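Local coordinates for protein AxyAgu115A (PDB 6NPS) that is a family GH115 alpha-glucuronidase that probably hydrolyses glucuronic acid side groups of arabinoglucuronoxylan, at residues K515-R520 / V576-L581; D539-R544 / M584-G589; K592-A595 / I600-N603; A595-I600 / R665-I670. The protein carries 3 engineered substitutions. One frame throughout, in Å; residues are numbered along the deposited sequence.

Interaction 1 of 4, residues K515-R520 / V576-L581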
loop_
_atom_site.group_PDB
_atom_site.type_symbol
_atom_site.label_atom_id
_atom_site.label_comp_id
_atom_site.label_asym_id
_atom_site.label_seq_id
_atom_site.Cartn_x
_atom_site.Cartn_y
_atom_site.Cartn_z
ATOM N N LYS A 515 27.028 13.214 -4.511
ATOM C CA LYS A 515 25.844 14.068 -4.425
ATOM C C LYS A 515 24.566 13.242 -4.278
ATOM O O LYS A 515 23.730 13.511 -3.410
ATOM C CB LYS A 515 25.719 15.001 -5.659
ATOM C CG LYS A 515 24.668 16.077 -5.295
ATOM C CD LYS A 515 24.462 17.136 -6.291
ATOM C CE LYS A 515 23.285 18.047 -5.870
ATOM N NZ LYS A 515 23.623 19.215 -5.036
ATOM N N ILE A 516 24.401 12.225 -5.119
ATOM C CA ILE A 516 23.207 11.375 -5.065
ATOM C C ILE A 516 23.148 10.556 -3.761
ATOM O O ILE A 516 22.109 10.504 -3.090
ATOM C CB ILE A 516 23.155 10.488 -6.321
ATOM C CG1 ILE A 516 22.931 11.373 -7.560
ATOM C CG2 ILE A 516 22.050 9.402 -6.157
ATOM C CD1 ILE A 516 23.535 10.753 -8.785
ATOM N N ALA A 517 24.262 9.940 -3.354
ATOM C CA ALA A 517 24.256 9.180 -2.108
ATOM C C ALA A 517 23.929 10.059 -0.910
ATOM O O ALA A 517 23.234 9.614 0.019
ATOM C CB ALA A 517 25.603 8.485 -1.852
ATOM N N HIS A 518 24.411 11.266 -0.898
ATOM C CA HIS A 518 24.153 12.119 0.191
ATOM C C HIS A 518 22.729 12.569 0.255
ATOM O O HIS A 518 22.283 12.927 1.252
ATOM C CB HIS A 518 25.225 13.187 0.342
ATOM C CG HIS A 518 24.769 14.560 0.050
ATOM N ND1 HIS A 518 24.309 14.931 -1.177
ATOM C CD2 HIS A 518 24.727 15.662 0.823
ATOM C CE1 HIS A 518 23.982 16.201 -1.143
ATOM N NE2 HIS A 518 24.227 16.666 0.059
ATOM N N ASN A 519 22.031 12.548 -0.840
ATOM C CA ASN A 519 20.619 12.935 -0.855
ATOM C C ASN A 519 19.724 11.876 -0.202
ATOM O O ASN A 519 18.656 12.219 0.334
ATOM C CB ASN A 519 20.148 13.195 -2.294
ATOM C CG ASN A 519 20.561 14.560 -2.775
ATOM O OD1 ASN A 519 21.047 15.361 -1.972
ATOM N ND2 ASN A 519 20.350 14.859 -4.080
ATOM N N ARG A 520 20.113 10.598 -0.266
ATOM C CA ARG A 520 19.399 9.534 0.472
ATOM C C ARG A 520 20.403 8.413 0.648
ATOM O O ARG A 520 20.728 7.735 -0.337
ATOM C CB ARG A 520 18.187 9.049 -0.307
ATOM C CG ARG A 520 17.303 8.045 0.441
ATOM C CD ARG A 520 16.696 8.787 1.635
ATOM N NE ARG A 520 15.643 8.038 2.230
ATOM C CZ ARG A 520 14.571 8.543 2.811
ATOM N NH1 ARG A 520 14.366 9.854 2.865
ATOM N NH2 ARG A 520 13.693 7.706 3.326
ATOM N N VAL A 576 29.418 2.503 -8.626
ATOM C CA VAL A 576 28.452 1.537 -9.113
ATOM C C VAL A 576 27.666 0.967 -7.957
ATOM O O VAL A 576 26.451 0.764 -8.059
ATOM C CB VAL A 576 29.161 0.428 -9.924
ATOM C CG1 VAL A 576 28.166 -0.678 -10.296
ATOM C CG2 VAL A 576 29.837 1.021 -11.193
ATOM N N GLY A 577 28.326 0.745 -6.819
ATOM C CA GLY A 577 27.614 0.216 -5.679
ATOM C C GLY A 577 26.491 1.128 -5.250
ATOM O O GLY A 577 25.357 0.691 -5.072
ATOM N N ASN A 578 26.800 2.410 -5.059
ATOM C CA ASN A 578 25.778 3.372 -4.661
ATOM C C ASN A 578 24.718 3.544 -5.744
ATOM O O ASN A 578 23.513 3.561 -5.470
ATOM C CB ASN A 578 26.433 4.730 -4.406
ATOM C CG ASN A 578 26.768 4.957 -2.938
ATOM O OD1 ASN A 578 25.898 4.864 -2.066
ATOM N ND2 ASN A 578 28.050 5.252 -2.662
ATOM N N LEU A 579 25.157 3.739 -6.979
ATOM C CA LEU A 579 24.192 4.155 -7.985
ATOM C C LEU A 579 23.364 2.989 -8.506
ATOM O O LEU A 579 22.204 3.192 -8.887
ATOM C CB LEU A 579 24.903 4.856 -9.138
ATOM C CG LEU A 579 25.550 6.177 -8.700
ATOM C CD1 LEU A 579 25.935 6.927 -9.930
ATOM C CD2 LEU A 579 24.613 7.033 -7.863
ATOM N N ASN A 580 23.930 1.782 -8.568
ATOM C CA ASN A 580 23.099 0.621 -8.891
ATOM C C ASN A 580 21.993 0.439 -7.851
ATOM O O ASN A 580 20.840 0.111 -8.187
ATOM C CB ASN A 580 23.962 -0.626 -8.984
ATOM C CG ASN A 580 23.138 -1.888 -9.266
ATOM O OD1 ASN A 580 22.659 -2.073 -10.376
ATOM N ND2 ASN A 580 22.967 -2.733 -8.269
ATOM N N LEU A 581 22.316 0.684 -6.577
ATOM C CA LEU A 581 21.299 0.543 -5.535
ATOM C C LEU A 581 20.211 1.610 -5.666
ATOM O O LEU A 581 19.021 1.312 -5.477
ATOM C CB LEU A 581 21.964 0.672 -4.164
ATOM C CG LEU A 581 20.996 0.509 -2.984
ATOM C CD1 LEU A 581 21.818 -0.110 -1.866
ATOM C CD2 LEU A 581 20.473 1.870 -2.512
#

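Interaction 2 of 4, residues D539-R544 / M584-G589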
loop_
_atom_site.group_PDB
_atom_site.type_symbol
_atom_site.label_atom_id
_atom_site.label_comp_id
_atom_site.label_asym_id
_atom_site.label_seq_id
_atom_site.Cartn_x
_atom_site.Cartn_y
_atom_site.Cartn_z
ATOM N N ASP A 539 12.717 10.042 -13.331
ATOM C CA ASP A 539 13.350 9.814 -14.627
ATOM C C ASP A 539 14.579 10.682 -14.844
ATOM O O ASP A 539 15.537 10.251 -15.507
ATOM C CB ASP A 539 12.326 10.044 -15.748
ATOM C CG ASP A 539 11.286 8.908 -15.815
ATOM O OD1 ASP A 539 10.083 9.217 -15.969
ATOM O OD2 ASP A 539 11.665 7.714 -15.689
ATOM N N GLN A 540 14.587 11.905 -14.326
ATOM C CA GLN A 540 15.816 12.694 -14.423
ATOM C C GLN A 540 16.962 12.040 -13.645
ATOM O O GLN A 540 18.101 12.004 -14.121
ATOM C CB GLN A 540 15.577 14.129 -13.934
ATOM C CG GLN A 540 14.988 14.965 -15.060
ATOM C CD GLN A 540 14.305 16.243 -14.606
ATOM O OE1 GLN A 540 14.423 16.671 -13.447
ATOM N NE2 GLN A 540 13.598 16.873 -15.536
ATOM N N LEU A 541 16.693 11.519 -12.445
ATOM C CA LEU A 541 17.775 10.869 -11.696
ATOM C C LEU A 541 18.217 9.559 -12.371
ATOM O O LEU A 541 19.420 9.295 -12.500
ATOM C CB LEU A 541 17.314 10.626 -10.253
ATOM C CG LEU A 541 18.308 9.977 -9.293
ATOM C CD1 LEU A 541 19.669 10.745 -9.404
ATOM C CD2 LEU A 541 17.756 10.057 -7.870
ATOM N N LEU A 542 17.258 8.746 -12.866
ATOM C CA LEU A 542 17.626 7.543 -13.636
ATOM C C LEU A 542 18.520 7.873 -14.827
ATOM O O LEU A 542 19.451 7.111 -15.154
ATOM C CB LEU A 542 16.356 6.807 -14.124
ATOM C CG LEU A 542 15.734 5.972 -12.993
ATOM C CD1 LEU A 542 14.314 5.519 -13.370
ATOM C CD2 LEU A 542 16.605 4.729 -12.641
ATOM N N ASP A 543 18.229 8.977 -15.524
ATOM C CA ASP A 543 19.042 9.344 -16.673
ATOM C C ASP A 543 20.443 9.779 -16.251
ATOM O O ASP A 543 21.418 9.434 -16.920
ATOM C CB ASP A 543 18.363 10.448 -17.474
ATOM C CG ASP A 543 17.109 9.965 -18.170
ATOM O OD1 ASP A 543 16.983 8.733 -18.369
ATOM O OD2 ASP A 543 16.251 10.821 -18.510
ATOM N N ARG A 544 20.562 10.550 -15.163
ATOM C CA ARG A 544 21.882 10.867 -14.594
ATOM C C ARG A 544 22.652 9.611 -14.204
ATOM O O ARG A 544 23.849 9.487 -14.483
ATOM C CB ARG A 544 21.721 11.774 -13.370
ATOM C CG ARG A 544 21.615 13.258 -13.702
ATOM C CD ARG A 544 21.027 14.070 -12.562
ATOM N NE ARG A 544 21.967 14.233 -11.452
ATOM C CZ ARG A 544 21.600 14.373 -10.178
ATOM N NH1 ARG A 544 20.313 14.368 -9.860
ATOM N NH2 ARG A 544 22.513 14.523 -9.229
ATOM N N MET A 584 17.995 0.640 -8.640
ATOM C CA MET A 584 17.126 -0.478 -8.308
ATOM C C MET A 584 15.845 0.008 -7.664
ATOM O O MET A 584 14.751 -0.426 -8.031
ATOM C CB MET A 584 17.840 -1.438 -7.359
ATOM C CG MET A 584 16.953 -2.614 -6.927
ATOM S SD MET A 584 17.883 -3.692 -5.774
ATOM C CE MET A 584 17.878 -2.682 -4.305
ATOM N N TRP A 585 15.970 0.886 -6.672
ATOM C CA TRP A 585 14.797 1.366 -5.950
ATOM C C TRP A 585 13.943 2.308 -6.790
ATOM O O TRP A 585 12.722 2.332 -6.637
ATOM C CB TRP A 585 15.232 2.064 -4.671
ATOM C CG TRP A 585 15.665 1.082 -3.592
ATOM C CD1 TRP A 585 16.907 0.971 -3.037
ATOM C CD2 TRP A 585 14.834 0.122 -2.938
ATOM N NE1 TRP A 585 16.901 -0.004 -2.066
ATOM C CE2 TRP A 585 15.643 -0.548 -1.987
ATOM C CE3 TRP A 585 13.472 -0.238 -3.066
ATOM C CZ2 TRP A 585 15.152 -1.562 -1.154
ATOM C CZ3 TRP A 585 12.981 -1.247 -2.247
ATOM C CH2 TRP A 585 13.820 -1.896 -1.288
ATOM N N LEU A 586 14.577 3.170 -7.585
ATOM C CA LEU A 586 13.845 4.065 -8.463
ATOM C C LEU A 586 13.045 3.278 -9.501
ATOM O O LEU A 586 11.879 3.597 -9.750
ATOM C CB LEU A 586 14.811 5.031 -9.143
ATOM C CG LEU A 586 15.475 6.028 -8.192
ATOM C CD1 LEU A 586 16.595 6.722 -8.948
ATOM C CD2 LEU A 586 14.493 7.013 -7.707
ATOM N N LEU A 587 13.653 2.248 -10.106
ATOM C CA LEU A 587 12.902 1.351 -10.999
ATOM C C LEU A 587 11.786 0.619 -10.272
ATOM O O LEU A 587 10.724 0.346 -10.855
ATOM C CB LEU A 587 13.863 0.334 -11.656
ATOM C CG LEU A 587 14.857 0.926 -12.644
ATOM C CD1 LEU A 587 15.881 -0.117 -12.967
ATOM C CD2 LEU A 587 14.147 1.403 -14.019
ATOM N N ASN A 588 12.027 0.199 -9.020
ATOM C CA ASN A 588 10.978 -0.452 -8.250
ATOM C C ASN A 588 9.791 0.493 -8.049
ATOM O O ASN A 588 8.625 0.058 -8.070
ATOM C CB ASN A 588 11.568 -0.934 -6.894
ATOM C CG ASN A 588 10.596 -1.761 -6.058
ATOM O OD1 ASN A 588 10.712 -1.779 -4.825
ATOM N ND2 ASN A 588 9.682 -2.488 -6.701
ATOM N N GLY A 589 10.068 1.775 -7.817
ATOM C CA GLY A 589 8.988 2.753 -7.744
ATOM C C GLY A 589 8.186 2.850 -9.040
ATOM O O GLY A 589 6.959 2.884 -9.009
#

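Interaction 3 of 4, residues K592-A595 / I600-N603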
loop_
_atom_site.group_PDB
_atom_site.type_symbol
_atom_site.label_atom_id
_atom_site.label_comp_id
_atom_site.label_asym_id
_atom_site.label_seq_id
_atom_site.Cartn_x
_atom_site.Cartn_y
_atom_site.Cartn_z
ATOM N N LYS A 592 6.091 -0.534 -9.322
ATOM C CA LYS A 592 4.923 -0.535 -8.456
ATOM C C LYS A 592 3.832 0.392 -8.983
ATOM O O LYS A 592 2.650 0.058 -8.925
ATOM C CB LYS A 592 5.351 -0.105 -7.059
ATOM C CG LYS A 592 4.264 -0.043 -6.004
ATOM C CD LYS A 592 4.912 0.319 -4.643
ATOM C CE LYS A 592 3.897 0.523 -3.523
ATOM N NZ LYS A 592 3.619 1.964 -3.291
ATOM N N TYR A 593 4.207 1.590 -9.431
ATOM C CA TYR A 593 3.221 2.572 -9.886
ATOM C C TYR A 593 2.526 2.092 -11.162
ATOM O O TYR A 593 1.301 2.225 -11.309
ATOM C CB TYR A 593 3.924 3.920 -10.114
ATOM C CG TYR A 593 3.051 5.024 -10.686
ATOM C CD1 TYR A 593 2.374 5.915 -9.850
ATOM C CD2 TYR A 593 2.892 5.166 -12.057
ATOM C CE1 TYR A 593 1.582 6.952 -10.378
ATOM C CE2 TYR A 593 2.088 6.187 -12.599
ATOM C CZ TYR A 593 1.435 7.071 -11.744
ATOM O OH TYR A 593 0.640 8.072 -12.269
ATOM N N ALA A 594 3.298 1.563 -12.110
ATOM C CA ALA A 594 2.698 1.043 -13.337
ATOM C C ALA A 594 1.813 -0.158 -13.049
ATOM O O ALA A 594 0.761 -0.347 -13.692
ATOM C CB ALA A 594 3.797 0.659 -14.324
ATOM N N ALA A 595 2.176 -0.958 -12.057
ATOM C CA ALA A 595 1.385 -2.160 -11.786
ATOM C C ALA A 595 0.018 -1.832 -11.183
ATOM O O ALA A 595 -0.964 -2.510 -11.490
ATOM C CB ALA A 595 2.143 -3.110 -10.865
ATOM N N ILE A 600 1.037 -3.192 -18.745
ATOM C CA ILE A 600 1.897 -4.335 -19.070
ATOM C C ILE A 600 3.369 -3.992 -18.899
ATOM O O ILE A 600 4.174 -4.854 -18.521
ATOM C CB ILE A 600 1.645 -4.834 -20.509
ATOM C CG1 ILE A 600 0.140 -4.961 -20.812
ATOM C CG2 ILE A 600 2.359 -6.148 -20.760
ATOM C CD1 ILE A 600 -0.531 -6.043 -20.008
ATOM N N GLU A 601 3.742 -2.735 -19.121
ATOM C CA GLU A 601 5.138 -2.314 -18.991
ATOM C C GLU A 601 5.677 -2.482 -17.579
ATOM O O GLU A 601 6.903 -2.490 -17.397
ATOM C CB GLU A 601 5.289 -0.859 -19.422
ATOM C CG GLU A 601 4.765 0.148 -18.414
ATOM C CD GLU A 601 4.776 1.589 -18.946
ATOM O OE1 GLU A 601 4.047 1.876 -19.933
ATOM O OE2 GLU A 601 5.516 2.429 -18.370
ATOM N N ALA A 602 4.811 -2.653 -16.574
ATOM C CA ALA A 602 5.303 -3.020 -15.243
ATOM C C ALA A 602 6.194 -4.254 -15.271
ATOM O O ALA A 602 7.166 -4.348 -14.515
ATOM C CB ALA A 602 4.121 -3.280 -14.308
ATOM N N ASN A 603 5.870 -5.227 -16.105
ATOM C CA ASN A 603 6.540 -6.518 -16.006
ATOM C C ASN A 603 8.008 -6.409 -16.408
ATOM O O ASN A 603 8.896 -6.981 -15.751
ATOM C CB ASN A 603 5.760 -7.548 -16.829
ATOM C CG ASN A 603 4.383 -7.835 -16.219
ATOM O OD1 ASN A 603 4.100 -7.420 -15.092
ATOM N ND2 ASN A 603 3.520 -8.503 -16.964
#

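Interaction 4 of 4, residues A595-I600 / R665-I670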
loop_
_atom_site.group_PDB
_atom_site.type_symbol
_atom_site.label_atom_id
_atom_site.label_comp_id
_atom_site.label_asym_id
_atom_site.label_seq_id
_atom_site.Cartn_x
_atom_site.Cartn_y
_atom_site.Cartn_z
ATOM N N ALA A 595 2.176 -0.958 -12.057
ATOM C CA ALA A 595 1.385 -2.160 -11.786
ATOM C C ALA A 595 0.018 -1.832 -11.183
ATOM O O ALA A 595 -0.964 -2.510 -11.490
ATOM C CB ALA A 595 2.143 -3.110 -10.865
ATOM N N GLN A 596 -0.082 -0.767 -10.385
ATOM C CA GLN A 596 -1.372 -0.312 -9.853
ATOM C C GLN A 596 -2.297 0.205 -10.946
ATOM O O GLN A 596 -3.512 0.347 -10.716
ATOM C CB GLN A 596 -1.154 0.808 -8.826
ATOM C CG GLN A 596 -0.468 0.301 -7.526
ATOM C CD GLN A 596 0.237 1.422 -6.731
ATOM O OE1 GLN A 596 0.457 2.536 -7.232
ATOM N NE2 GLN A 596 0.596 1.114 -5.477
ATOM N N LEU A 597 -1.762 0.485 -12.129
ATOM C CA LEU A 597 -2.591 0.861 -13.260
ATOM C C LEU A 597 -2.804 -0.291 -14.246
ATOM O O LEU A 597 -3.385 -0.066 -15.319
ATOM C CB LEU A 597 -1.954 2.072 -13.993
ATOM C CG LEU A 597 -1.679 3.298 -13.107
ATOM C CD1 LEU A 597 -0.717 4.327 -13.751
ATOM C CD2 LEU A 597 -3.006 3.946 -12.724
ATOM N N ASN A 598 -2.370 -1.505 -13.897
ATOM C CA ASN A 598 -2.463 -2.712 -14.733
ATOM C C ASN A 598 -1.731 -2.503 -16.063
ATOM O O ASN A 598 -2.192 -2.974 -17.121
ATOM C CB ASN A 598 -3.914 -3.110 -15.015
ATOM C CG ASN A 598 -4.142 -4.652 -15.156
ATOM O OD1 ASN A 598 -4.555 -5.255 -14.181
ATOM N ND2 ASN A 598 -3.875 -5.264 -16.312
ATOM N N LEU A 599 -0.657 -1.728 -16.056
ATOM C CA LEU A 599 0.104 -1.480 -17.288
ATOM C C LEU A 599 1.070 -2.632 -17.545
ATOM O O LEU A 599 1.856 -2.994 -16.671
ATOM C CB LEU A 599 0.909 -0.178 -17.171
ATOM C CG LEU A 599 0.095 1.105 -17.046
ATOM C CD1 LEU A 599 1.044 2.255 -17.159
ATOM C CD2 LEU A 599 -1.008 1.194 -18.109
ATOM N N ILE A 600 1.037 -3.192 -18.745
ATOM C CA ILE A 600 1.897 -4.335 -19.070
ATOM C C ILE A 600 3.369 -3.992 -18.899
ATOM O O ILE A 600 4.174 -4.854 -18.521
ATOM C CB ILE A 600 1.645 -4.834 -20.509
ATOM C CG1 ILE A 600 0.140 -4.961 -20.812
ATOM C CG2 ILE A 600 2.359 -6.148 -20.760
ATOM C CD1 ILE A 600 -0.531 -6.043 -20.008
ATOM N N ARG A 665 -7.902 -1.840 -24.065
ATOM C CA ARG A 665 -7.930 -0.541 -23.437
ATOM C C ARG A 665 -6.540 0.076 -23.480
ATOM O O ARG A 665 -5.509 -0.621 -23.519
ATOM C CB ARG A 665 -8.411 -0.668 -21.974
ATOM C CG ARG A 665 -9.797 -1.211 -21.799
ATOM C CD ARG A 665 -10.008 -1.994 -20.431
ATOM N NE ARG A 665 -9.273 -1.360 -19.325
ATOM C CZ ARG A 665 -9.233 -1.844 -18.086
ATOM N NH1 ARG A 665 -9.876 -2.986 -17.833
ATOM N NH2 ARG A 665 -8.511 -1.210 -17.124
ATOM N N LEU A 666 -6.523 1.409 -23.427
ATOM C CA LEU A 666 -5.297 2.173 -23.484
ATOM C C LEU A 666 -5.347 3.261 -22.425
ATOM O O LEU A 666 -6.336 3.998 -22.322
ATOM C CB LEU A 666 -5.139 2.823 -24.889
ATOM C CG LEU A 666 -4.818 1.869 -26.035
ATOM C CD1 LEU A 666 -4.759 2.706 -27.363
ATOM C CD2 LEU A 666 -3.493 1.152 -25.788
ATOM N N LEU A 667 -4.273 3.402 -21.681
ATOM C CA LEU A 667 -4.191 4.437 -20.671
ATOM C C LEU A 667 -3.442 5.626 -21.256
ATOM O O LEU A 667 -2.343 5.464 -21.789
ATOM C CB LEU A 667 -3.485 3.888 -19.425
ATOM C CG LEU A 667 -3.375 4.949 -18.334
ATOM C CD1 LEU A 667 -4.779 5.134 -17.718
ATOM C CD2 LEU A 667 -2.357 4.532 -17.283
ATOM N N VAL A 668 -4.035 6.814 -21.172
ATOM C CA VAL A 668 -3.360 8.053 -21.560
ATOM C C VAL A 668 -2.878 8.762 -20.300
ATOM O O VAL A 668 -3.673 9.010 -19.386
ATOM C CB VAL A 668 -4.306 8.964 -22.368
ATOM C CG1 VAL A 668 -3.630 10.309 -22.698
ATOM C CG2 VAL A 668 -4.798 8.258 -23.621
ATOM N N SER A 669 -1.591 9.131 -20.249
ATOM C CA SER A 669 -1.073 9.796 -19.063
ATOM C C SER A 669 -0.209 10.987 -19.447
ATOM O O SER A 669 0.477 10.965 -20.471
ATOM C CB SER A 669 -0.284 8.806 -18.183
ATOM O OG SER A 669 0.814 8.221 -18.878
ATOM N N ILE A 670 -0.259 12.034 -18.630
ATOM C CA ILE A 670 0.491 13.261 -18.891
ATOM C C ILE A 670 1.870 13.105 -18.260
ATOM O O ILE A 670 1.977 12.854 -17.059
ATOM C CB ILE A 670 -0.227 14.487 -18.302
ATOM C CG1 ILE A 670 -1.681 14.571 -18.792
ATOM C CG2 ILE A 670 0.595 15.791 -18.602
ATOM C CD1 ILE A 670 -1.789 14.483 -20.316
#

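Interaction 1 of 4, residues K515-R520 / V576-L581
I516 and A517 on helix 500-519 pack against N578 and L579 on helix 564-596. This is a buried helix-to-helix contact in the helical region that follows the (beta/alpha) barrel. The two larger apolar side chains, I516 and L579, meet at about a right angle. L579 brings a single methyl, CD2, into the contact. It lies 3.9 Å from I516 CG2 and 4.0 Å from I516 CD1, so both branches of the isoleucine touch it. With CG anti to the carbonyl carbon (chi1 -65°), the L579 side chain turns so that CD2 reaches I516. Y513 and L548 also touch L579, while L541 and R544 of helix 537-558 border I516. The second pair is of another kind, a methyl against an amide. The amide of N578 is tied down by its nitrogen, since N578 ND2 bonds to the carbonyl oxygens of N424 and P574. These bonds probably fix how the amide is turned beside the methyl of A517. There A517 CB lies 3.9 Å from N578 CG and 3.6 Å from N578 OD1.

Interaction 2 of 4, residues D539-R544 / M584-G589
An antiparallel helical hairpin brings L541 and L542 of helix 537-558 against L586 and L587 of helix 564-596. The axes of the two short segments come within 10.3 Å, and their directions differ by 144°. All four leucines are buried. L586 reaches out with CD1, which is 3.7 Å from L541 CD2 and equally near L541 CG. These two side chains cross at about a right angle. L541 presents its branch there because its CG stands anti to the backbone N (chi1 -179°). L542 meets L586 differently: the two run past each other in opposite directions, with L542 CD2 3.9 Å from L586 CB. The other methyl, L542 CD1, lies 4.2 Å from L587 CD2, a looser touch. An alanine in place of L542 would probably leave L586 CB and the L587 branch without their apolar partner and open a gap between the helices. Beside the leucines, D539 OD2 makes a salt bridge with K590 NZ, and K590 also touches L542. M584 points away from helix 537-558 and packs on helix 601-629, which L587 also touches. The leucine layer is thus one seam of an all-helical bundle, of the kind built from consecutive antiparallel helices.

Interaction 3 of 4, residues K592-A595 / I600-N603
A594 and A595, near the end of helix 564-596, meet A602 of helix 601-629. A short turn joins the two helices into an alpha-alpha hairpin. The tight part is made of alanines. With such small side chains the backbones come close, and the CA atoms of A594 and A602 are 5.2 Å apart. The methyl of A602 fits against both neighbours: its CB is 4.0 Å from A594 CB and 4.0 Å from A595 CB. Next to it along the chain, N603 N bonds to I600 O, at 3.0 Å. Close by, A602 O accepts a bond from N591 ND2. Strand 655-657 and V658 continue the packing around A595, as does V654 of the second subunit.

The looser side is formed by E601, which is partly exposed. Its chi1 of 75° places CG beside both the backbone N and the carbonyl carbon, and only this methylene nears A594, with E601 CG 4.2 Å from A594 CB. The carboxylate goes on to other partners. E601 OE1 makes a weak hydrogen bond to S705 OG. A bound glycerol, probably from the crystallisation liquor, lies about 3 Å from the E601 side chain between nearest atoms. Back on the tight side, the methyl also meets the backbone, where A602 CB lies 3.8 Å from A595 N.

Interaction 4 of 4, residues A595-I600 / R665-I670
L597 and L599, which both touch L667 of strand 666-670, flank N598, whose positive phi (59°) marks it as the C-prime residue of the Schellman motif ending helix 564-596. The motif's inner bond runs from N598 N to A595 O, 3.0 Å. The turn sends both leucines to the same partner methyl. L667 CD2 is 3.7 Å from L599 CD2 and 3.9 Å from L597 CD1. Each of the two leucines crosses L667 at about a right angle. L599 CD2 is also 3.9 Å from L667 CB. With CG anti to the backbone N (chi1 180°), L667 turns CD2 to the two leucines. R676 of the adjoining strand 676-677 touches both L597 and L667. Strand 666-670 lies between this strand and strand 700-706 in an antiparallel sheet. N598 and R665 have polar partners beside this contact. N598 ND2 bonds to L659 O, and N598 OD1 takes a bond from N652 N of the second subunit. R665 pairs with E678 and also bonds to N650 O of the second subunit. The leucine contact is thus purely apolar and not directional. It joins the helix end to the beta sheet by shape, while the polar groups beside it make directional bonds, two of them to the second subunit.

Overall arrangement
All four interactions use helix 564-596 and follow it towards its C-terminal end. Interaction 1 joins it to helix 500-519, and interaction 2 to helix 537-558. These two touch through I516, L541 and R544, with centres 11 Å apart, and their segments alternate along the chain. The centre of interaction 3, where the chain turns back into helix 601-629, is about 14 Å from that of interaction 2 and about 8 Å from that of interaction 4. Interactions 3 and 4 share A595 and I600, and a probable hydrogen bond from L599 N to A594 O links them. The long helix thus connects the helical region next to the barrel with a beta sheet near residues that bond to the second subunit.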